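Local coordinates for protein amine Dehydrogenase (Pseudomonas putida, PDB 1JMX) that probably oxidises primary amines and transfers electrons through two covalently bound c-type hemes, at residues A[456-468]-A[476-488]. Numbering follows the deposited sequence.
Sequences MMTNNAGNLKVIA and TGEGHMIVTVQRW
His480 NE2 donates to Asn463 OD1 across 2.7 Å, a nearly linear bond (173° at the hydrogen) in which the amide oxygen sits in the plane of the imidazole. The amide and ring planes are only 24° apart, nearly coplanar. Asn463 puts CG anti to the backbone N (chi1 -160°), as His480 does likewise, and this swings the amide and the ring toward each other over the strand pair. Histidine suits the place because its ring is also a flat surface: it stacks on Phe421 and meets Phe374 edge-to-face, while at its edge CD2 comes 3.2 Å from Leu464 O. A leucine in place of His480 would probably leave Asn463 OD1 without its donor and the amide freer to turn.

Beneath this polar link runs the antiparallel hairpin of strands 462-470 and 476-484, inside a mixed sheet of domain IV. Paired backbone bonds tie Gly462 to Val483, Leu464 to Met481, Val466 to Gly479 and Ala468 to Gly477, all antiparallel hydrogen-bonded pairs. On the face opposite His480, Leu464 and Met481 lie side by side, CD1 and CE 3.6 Å apart. Met481, bent at its last torsion, turns its methyl back toward Leu464, and its CB packs 3.7 Å from Val466 CG2. Phe443 of strand 442-445 covers Leu464, Met481 and Val483. A CB at Gly479 would crowd Val466 CB, so glycine lets the strands pair closely here.

On the His480 face, Lys465 NZ stays 4.1 Å from Glu478 OE2, too far for a salt bridge, although the aliphatic part of the lysine lies against the carboxylate. One face of the hairpin, with Leu464, Val466, Met481 and Val483, is thus apolar and buried; the other mixes polar and apolar groups, and there the directed bond and the aromatic neighbours limit the rotation of the imidazole.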
loop_
_atom_site.group_PDB
_atom_site.type_symbol
_atom_site.label_atom_id
_atom_site.label_comp_id
_atom_site.label_asym_id
_atom_site.label_seq_id
_atom_site.Cartn_x
_atom_site.Cartn_y
_atom_site.Cartn_z
ATOM N N MET A 456 3.251 -5.714 -23.404
ATOM C CA MET A 456 3.414 -4.380 -22.823
ATOM C C MET A 456 4.629 -4.319 -21.893
ATOM O O MET A 456 4.658 -3.514 -20.957
ATOM C CB MET A 456 2.149 -3.986 -22.055
ATOM C CG MET A 456 0.901 -3.924 -22.908
ATOM S SD MET A 456 -0.557 -3.582 -21.947
ATOM C CE MET A 456 -0.505 -1.789 -21.854
ATOM N N MET A 457 5.609 -5.194 -22.151
ATOM C CA MET A 457 6.847 -5.321 -21.372
ATOM C C MET A 457 6.560 -5.307 -19.874
ATOM O O MET A 457 7.363 -4.832 -19.073
ATOM C CB MET A 457 7.853 -4.218 -21.753
ATOM C CG MET A 457 7.472 -2.807 -21.284
ATOM S SD MET A 457 8.394 -1.487 -22.098
ATOM C CE MET A 457 10.079 -2.183 -22.061
ATOM N N THR A 458 5.430 -5.897 -19.504
ATOM C CA THR A 458 4.991 -5.925 -18.116
ATOM C C THR A 458 5.817 -6.770 -17.138
ATOM O O THR A 458 6.712 -7.519 -17.528
ATOM C CB THR A 458 3.491 -6.309 -18.021
ATOM O OG1 THR A 458 2.993 -5.963 -16.725
ATOM C CG2 THR A 458 3.291 -7.802 -18.263
ATOM N N ASN A 459 5.523 -6.607 -15.854
ATOM C CA ASN A 459 6.212 -7.341 -14.800
ATOM C C ASN A 459 5.794 -8.807 -14.760
ATOM O O ASN A 459 4.767 -9.203 -15.313
ATOM C CB ASN A 459 5.923 -6.714 -13.432
ATOM C CG ASN A 459 6.029 -5.213 -13.449
ATOM O OD1 ASN A 459 5.028 -4.522 -13.612
ATOM N ND2 ASN A 459 7.242 -4.698 -13.298
ATOM N N ASN A 460 6.576 -9.594 -14.034
ATOM C CA ASN A 460 6.331 -11.012 -13.873
ATOM C C ASN A 460 5.283 -11.252 -12.787
ATOM O O ASN A 460 5.476 -12.044 -11.861
ATOM C CB ASN A 460 7.656 -11.714 -13.564
ATOM C CG ASN A 460 8.661 -11.555 -14.691
ATOM O OD1 ASN A 460 8.315 -11.697 -15.865
ATOM N ND2 ASN A 460 9.899 -11.231 -14.343
ATOM N N ALA A 461 4.181 -10.518 -12.907
ATOM C CA ALA A 461 3.060 -10.612 -11.989
ATOM C C ALA A 461 2.081 -11.650 -12.552
ATOM O O ALA A 461 2.168 -12.014 -13.726
ATOM C CB ALA A 461 2.377 -9.245 -11.854
ATOM N N GLY A 462 1.170 -12.133 -11.711
ATOM C CA GLY A 462 0.204 -13.118 -12.162
ATOM C C GLY A 462 -0.937 -13.402 -11.204
ATOM O O GLY A 462 -0.841 -13.144 -10.006
ATOM N N ASN A 463 -2.036 -13.904 -11.757
ATOM C CA ASN A 463 -3.220 -14.258 -10.984
ATOM C C ASN A 463 -3.248 -15.786 -11.068
ATOM O O ASN A 463 -3.643 -16.358 -12.087
ATOM C CB ASN A 463 -4.461 -13.635 -11.632
ATOM C CG ASN A 463 -5.626 -13.544 -10.688
ATOM O OD1 ASN A 463 -5.579 -14.068 -9.581
ATOM N ND2 ASN A 463 -6.683 -12.876 -11.118
ATOM N N LEU A 464 -2.783 -16.433 -10.004
ATOM C CA LEU A 464 -2.664 -17.885 -9.967
ATOM C C LEU A 464 -3.567 -18.703 -9.043
ATOM O O LEU A 464 -4.040 -18.246 -8.003
ATOM C CB LEU A 464 -1.203 -18.255 -9.692
ATOM C CG LEU A 464 -0.150 -17.692 -10.647
ATOM C CD1 LEU A 464 1.227 -18.160 -10.215
ATOM C CD2 LEU A 464 -0.444 -18.130 -12.081
ATOM N N LYS A 465 -3.770 -19.949 -9.448
ATOM C CA LYS A 465 -4.572 -20.910 -8.711
ATOM C C LYS A 465 -3.568 -21.937 -8.214
ATOM O O LYS A 465 -2.828 -22.520 -9.000
ATOM C CB LYS A 465 -5.607 -21.559 -9.636
ATOM C CG LYS A 465 -6.738 -22.251 -8.907
ATOM C CD LYS A 465 -7.982 -22.391 -9.782
ATOM C CE LYS A 465 -7.711 -23.218 -11.043
ATOM N NZ LYS A 465 -8.987 -23.596 -11.747
ATOM N N VAL A 466 -3.489 -22.079 -6.899
ATOM C CA VAL A 466 -2.560 -23.005 -6.267
ATOM C C VAL A 466 -3.217 -24.361 -6.026
ATOM O O VAL A 466 -4.108 -24.481 -5.187
ATOM C CB VAL A 466 -2.052 -22.411 -4.935
ATOM C CG1 VAL A 466 -1.194 -23.412 -4.190
ATOM C CG2 VAL A 466 -1.267 -21.132 -5.211
ATOM N N ILE A 467 -2.766 -25.379 -6.758
ATOM C CA ILE A 467 -3.327 -26.726 -6.633
ATOM C C ILE A 467 -2.436 -27.696 -5.866
ATOM O O ILE A 467 -1.279 -27.908 -6.224
ATOM C CB ILE A 467 -3.602 -27.377 -8.023
ATOM C CG1 ILE A 467 -4.237 -26.373 -8.986
ATOM C CG2 ILE A 467 -4.501 -28.610 -7.861
ATOM C CD1 ILE A 467 -5.534 -25.843 -8.532
ATOM N N ALA A 468 -2.996 -28.277 -4.810
ATOM C CA ALA A 468 -2.302 -29.272 -3.999
ATOM C C ALA A 468 -3.017 -30.599 -4.229
ATOM O O ALA A 468 -4.247 -30.649 -4.261
ATOM C CB ALA A 468 -2.368 -28.910 -2.527
ATOM N N THR A 476 -7.568 -33.522 -4.161
ATOM C CA THR A 476 -7.099 -32.178 -4.476
ATOM C C THR A 476 -7.666 -31.032 -3.627
ATOM O O THR A 476 -8.768 -31.109 -3.089
ATOM C CB THR A 476 -7.329 -31.861 -5.966
ATOM O OG1 THR A 476 -8.728 -31.908 -6.250
ATOM C CG2 THR A 476 -6.626 -32.875 -6.838
ATOM N N GLY A 477 -6.877 -29.966 -3.542
ATOM C CA GLY A 477 -7.238 -28.771 -2.800
ATOM C C GLY A 477 -6.840 -27.572 -3.640
ATOM O O GLY A 477 -5.863 -27.622 -4.385
ATOM N N GLU A 478 -7.575 -26.477 -3.500
ATOM C CA GLU A 478 -7.313 -25.277 -4.284
ATOM C C GLU A 478 -7.143 -23.988 -3.481
ATOM O O GLU A 478 -7.918 -23.694 -2.570
ATOM C CB GLU A 478 -8.442 -25.085 -5.283
ATOM C CG GLU A 478 -8.000 -25.174 -6.709
ATOM C CD GLU A 478 -9.161 -25.336 -7.668
ATOM O OE1 GLU A 478 -10.165 -24.594 -7.524
ATOM O OE2 GLU A 478 -9.064 -26.215 -8.564
ATOM N N GLY A 479 -6.157 -23.195 -3.880
ATOM C CA GLY A 479 -5.884 -21.933 -3.221
ATOM C C GLY A 479 -5.775 -20.834 -4.262
ATOM O O GLY A 479 -5.775 -21.105 -5.463
ATOM N N HIS A 480 -5.700 -19.591 -3.799
ATOM C CA HIS A 480 -5.595 -18.442 -4.685
ATOM C C HIS A 480 -4.406 -17.587 -4.293
ATOM O O HIS A 480 -4.305 -17.127 -3.157
ATOM C CB HIS A 480 -6.874 -17.601 -4.623
ATOM C CG HIS A 480 -6.920 -16.483 -5.620
ATOM N ND1 HIS A 480 -7.863 -15.480 -5.569
ATOM C CD2 HIS A 480 -6.155 -16.221 -6.706
ATOM C CE1 HIS A 480 -7.681 -14.652 -6.579
ATOM N NE2 HIS A 480 -6.651 -15.080 -7.283
ATOM N N MET A 481 -3.514 -17.374 -5.251
ATOM C CA MET A 481 -2.334 -16.561 -5.027
ATOM C C MET A 481 -2.170 -15.509 -6.117
ATOM O O MET A 481 -2.381 -15.777 -7.297
ATOM C CB MET A 481 -1.079 -17.438 -4.975
ATOM C CG MET A 481 0.217 -16.646 -4.848
ATOM S SD MET A 481 1.711 -17.622 -5.001
ATOM C CE MET A 481 1.523 -18.277 -6.646
ATOM N N ILE A 482 -1.827 -14.297 -5.702
ATOM C CA ILE A 482 -1.579 -13.203 -6.634
ATOM C C ILE A 482 -0.121 -12.783 -6.450
ATOM O O ILE A 482 0.334 -12.562 -5.329
ATOM C CB ILE A 482 -2.515 -11.990 -6.378
ATOM C CG1 ILE A 482 -3.937 -12.310 -6.830
ATOM C CG2 ILE A 482 -2.005 -10.763 -7.107
ATOM C CD1 ILE A 482 -4.928 -11.258 -6.460
ATOM N N VAL A 483 0.628 -12.779 -7.548
ATOM C CA VAL A 483 2.022 -12.369 -7.525
ATOM C C VAL A 483 2.019 -10.939 -8.027
ATOM O O VAL A 483 1.611 -10.684 -9.159
ATOM C CB VAL A 483 2.889 -13.218 -8.474
ATOM C CG1 VAL A 483 4.344 -12.815 -8.353
ATOM C CG2 VAL A 483 2.720 -14.696 -8.171
ATOM N N THR A 484 2.382 -10.000 -7.158
ATOM C CA THR A 484 2.428 -8.590 -7.540
ATOM C C THR A 484 3.739 -7.857 -7.396
ATOM O O THR A 484 4.793 -8.457 -7.189
ATOM C CB THR A 484 1.377 -7.723 -6.834
ATOM O OG1 THR A 484 1.118 -8.204 -5.505
ATOM C CG2 THR A 484 0.173 -7.652 -7.668
ATOM N N VAL A 485 3.620 -6.535 -7.495
ATOM C CA VAL A 485 4.719 -5.600 -7.419
ATOM C C VAL A 485 5.239 -5.338 -6.006
ATOM O O VAL A 485 4.583 -5.630 -5.008
ATOM C CB VAL A 485 4.306 -4.266 -8.088
ATOM C CG1 VAL A 485 3.806 -4.536 -9.507
ATOM C CG2 VAL A 485 3.221 -3.573 -7.271
ATOM N N GLN A 486 6.421 -4.740 -5.952
ATOM C CA GLN A 486 7.084 -4.416 -4.698
ATOM C C GLN A 486 6.489 -3.180 -4.027
ATOM O O GLN A 486 5.624 -2.499 -4.583
ATOM C CB GLN A 486 8.579 -4.133 -4.932
ATOM C CG GLN A 486 9.239 -4.824 -6.126
ATOM C CD GLN A 486 9.172 -4.004 -7.408
ATOM O OE1 GLN A 486 8.204 -4.086 -8.144
ATOM N NE2 GLN A 486 10.217 -3.235 -7.687
ATOM N N ARG A 487 6.954 -2.934 -2.806
ATOM C CA ARG A 487 6.592 -1.763 -2.020
ATOM C C ARG A 487 7.917 -1.398 -1.357
ATOM O O ARG A 487 8.654 -2.279 -0.907
ATOM C CB ARG A 487 5.475 -2.043 -1.000
ATOM C CG ARG A 487 5.704 -3.183 -0.032
ATOM C CD ARG A 487 4.562 -3.273 0.972
ATOM N NE ARG A 487 4.673 -2.270 2.030
ATOM C CZ ARG A 487 3.775 -2.070 2.995
ATOM N NH1 ARG A 487 2.662 -2.794 3.058
ATOM N NH2 ARG A 487 4.020 -1.177 3.949
ATOM N N TRP A 488 8.277 -0.118 -1.425
ATOM C CA TRP A 488 9.533 0.369 -0.864
ATOM C C TRP A 488 9.418 0.942 0.540
ATOM O O TRP A 488 10.420 1.082 1.232
ATOM C CB TRP A 488 10.167 1.395 -1.796
ATOM C CG TRP A 488 10.386 0.885 -3.178
ATOM C CD1 TRP A 488 11.548 0.393 -3.697
ATOM C CD2 TRP A 488 9.426 0.856 -4.243
ATOM N NE1 TRP A 488 11.377 0.070 -5.019
ATOM C CE2 TRP A 488 10.084 0.344 -5.383
ATOM C CE3 TRP A 488 8.071 1.216 -4.345
ATOM C CZ2 TRP A 488 9.437 0.183 -6.616
ATOM C CZ3 TRP A 488 7.427 1.054 -5.570
ATOM C CH2 TRP A 488 8.115 0.540 -6.689
#